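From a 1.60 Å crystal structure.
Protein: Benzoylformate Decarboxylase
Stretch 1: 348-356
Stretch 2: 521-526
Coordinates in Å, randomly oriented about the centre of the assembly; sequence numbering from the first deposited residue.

Stretch 1, residues 348-356: MPLRPHAVL
Stretch 2, residues 521-526: VVPITK

Stretch 1 runs as an extended loop through a cis peptide bond before Pro-349 (phi/psi -61/159), then Leu-350 (-58/138), and turns helical from Pro-352, with Arg-351 at the N-cap position; Val-355 N to Arg-351 O (3.1 Å) sets the first turn. Stretch 2 is strand through Pro-523, then loop. The nearest CA pairs run in reverse order along the two stretches, but the chains cross rather than lie antiparallel: CA of Leu-350 lies 4.7 Å from CA of Ile-524, CA of Pro-349 4.9 Å from CA of Thr-525, whereas the CA atoms of Val-355 and Val-522 are 8.2 Å apart, leaving room for side chains.

Val-522 (-119/108, chi1 t) points toward stretch 1; its CG1 packs 3.8 Å from CG2 of Val-355 (chi1 t) and 4.0 Å from CD1 of Leu-350 (m, t), a purely apolar cluster. Pro-523 cannot donate a backbone hydrogen bond, but its O accepts from water 1 (2.8 Å), which in turn accepts from Leu-350 N (2.9 Å), bridging the backbones. Ile-524 (-126/167; chi1 p, chi2 t) sets CG2 4.1 Å from Val-355 CG2 and CD1 4.3 Å from Pro-352 CB, while its CA makes a CA-H...O contact with Leu-350 O (3.3 Å). Leu-350 O also accepts the direct hydrogen bond from Thr-525 N (2.9 Å, N-H...O angle 163°). Thr-525 (-54/147, chi1 t) brings CG2 3.9 Å from Pro-352 CD. Lys-526 points away.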

# COMPACT_ATOMS: atom_id res chain seq x y z
N MET A 348 -19.10 34.93 -37.43
CA MET A 348 -17.67 34.64 -37.51
C MET A 348 -17.01 35.38 -36.36
O MET A 348 -17.36 36.53 -36.09
CB MET A 348 -17.09 35.12 -38.83
CG MET A 348 -17.17 34.11 -39.95
SD MET A 348 -15.85 32.88 -39.87
CE MET A 348 -16.19 32.00 -41.39
N PRO A 349 -16.07 34.73 -35.67
CA PRO A 349 -15.58 33.36 -35.85
C PRO A 349 -16.68 32.31 -35.68
O PRO A 349 -17.71 32.58 -35.05
CB PRO A 349 -14.54 33.20 -34.73
CG PRO A 349 -14.20 34.59 -34.30
CD PRO A 349 -15.45 35.39 -34.50
N LEU A 350 -16.44 31.13 -36.23
CA LEU A 350 -17.43 30.05 -36.23
C LEU A 350 -17.86 29.66 -34.82
O LEU A 350 -17.05 29.57 -33.91
CB LEU A 350 -16.86 28.83 -36.95
CG LEU A 350 -16.56 29.00 -38.44
CD1 LEU A 350 -15.91 27.74 -38.99
CD2 LEU A 350 -17.84 29.32 -39.17
N ARG A 351 -19.16 29.45 -34.65
CA ARG A 351 -19.71 29.03 -33.37
C ARG A 351 -19.84 27.51 -33.32
O ARG A 351 -20.32 26.89 -34.26
CB ARG A 351 -21.07 29.69 -33.15
CG ARG A 351 -20.96 31.21 -33.08
CD ARG A 351 -22.31 31.83 -32.89
NE ARG A 351 -22.23 33.29 -32.87
CZ ARG A 351 -23.29 34.08 -32.74
NH1 ARG A 351 -24.50 33.55 -32.62
NH2 ARG A 351 -23.13 35.40 -32.74
N PRO A 352 -19.42 26.91 -32.19
CA PRO A 352 -19.40 25.44 -32.12
C PRO A 352 -20.75 24.75 -32.33
O PRO A 352 -20.75 23.65 -32.90
CB PRO A 352 -18.83 25.17 -30.72
CG PRO A 352 -19.06 26.43 -29.94
CD PRO A 352 -18.94 27.54 -30.96
N HIS A 353 -21.87 25.34 -31.91
CA HIS A 353 -23.17 24.70 -32.16
C HIS A 353 -23.40 24.58 -33.67
O HIS A 353 -23.92 23.58 -34.15
CB HIS A 353 -24.31 25.47 -31.49
CG HIS A 353 -25.59 24.69 -31.37
ND1 HIS A 353 -26.39 24.39 -32.45
CD2 HIS A 353 -26.22 24.18 -30.28
CE1 HIS A 353 -27.45 23.72 -32.03
NE2 HIS A 353 -27.37 23.58 -30.72
N ALA A 354 -22.98 25.59 -34.44
CA ALA A 354 -23.18 25.52 -35.88
C ALA A 354 -22.25 24.47 -36.50
O ALA A 354 -22.65 23.74 -37.40
CB ALA A 354 -22.96 26.88 -36.52
N VAL A 355 -21.01 24.41 -36.01
CA VAL A 355 -20.07 23.38 -36.45
C VAL A 355 -20.69 22.00 -36.22
O VAL A 355 -20.68 21.15 -37.11
CB VAL A 355 -18.71 23.50 -35.72
CG1 VAL A 355 -17.81 22.31 -36.05
CG2 VAL A 355 -18.03 24.81 -36.11
N LEU A 356 -21.22 21.79 -35.02
CA LEU A 356 -21.85 20.51 -34.69
C LEU A 356 -23.04 20.19 -35.59
O LEU A 356 -23.19 19.06 -36.05
CB LEU A 356 -22.27 20.49 -33.22
CG LEU A 356 -21.13 20.44 -32.21
CD1 LEU A 356 -21.63 20.89 -30.86
CD2 LEU A 356 -20.50 19.03 -32.15
N VAL A 521 -9.29 20.49 -38.66
CA VAL A 521 -9.14 21.53 -37.64
C VAL A 521 -10.12 22.67 -37.94
O VAL A 521 -10.13 23.21 -39.05
CB VAL A 521 -7.67 22.05 -37.59
CG1 VAL A 521 -7.51 23.10 -36.50
CG2 VAL A 521 -6.70 20.88 -37.39
N VAL A 522 -10.95 23.00 -36.96
CA VAL A 522 -11.96 24.03 -37.10
C VAL A 522 -11.71 25.15 -36.10
O VAL A 522 -11.90 24.97 -34.89
CB VAL A 522 -13.37 23.45 -36.86
CG1 VAL A 522 -14.44 24.49 -37.24
CG2 VAL A 522 -13.56 22.15 -37.64
N PRO A 523 -11.25 26.32 -36.57
CA PRO A 523 -11.12 27.45 -35.66
C PRO A 523 -12.51 27.92 -35.22
O PRO A 523 -13.39 28.10 -36.07
CB PRO A 523 -10.45 28.54 -36.52
CG PRO A 523 -9.99 27.85 -37.75
CD PRO A 523 -10.85 26.65 -37.95
N ILE A 524 -12.71 28.10 -33.92
CA ILE A 524 -13.99 28.58 -33.42
C ILE A 524 -13.79 29.80 -32.55
O ILE A 524 -12.66 30.13 -32.16
CB ILE A 524 -14.75 27.48 -32.63
CG1 ILE A 524 -13.90 26.97 -31.45
CG2 ILE A 524 -15.14 26.34 -33.57
CD1 ILE A 524 -14.68 26.16 -30.43
N THR A 525 -14.89 30.48 -32.25
CA THR A 525 -14.87 31.60 -31.33
C THR A 525 -14.24 31.18 -30.01
O THR A 525 -14.36 30.02 -29.58
CB THR A 525 -16.29 32.12 -31.10
OG1 THR A 525 -16.26 33.21 -30.17
CG2 THR A 525 -17.19 31.00 -30.57
N LYS A 526 -13.55 32.14 -29.38
CA LYS A 526 -12.95 31.95 -28.07
C LYS A 526 -13.95 32.28 -26.98
O LYS A 526 -13.71 32.00 -25.80
CB LYS A 526 -11.69 32.81 -27.92
CG LYS A 526 -10.60 32.53 -28.95
CD LYS A 526 -9.41 33.47 -28.80
CE LYS A 526 -8.27 32.85 -28.00
NZ LYS A 526 -8.58 32.63 -26.56
O HOH W 1 -13.72 30.63 -37.23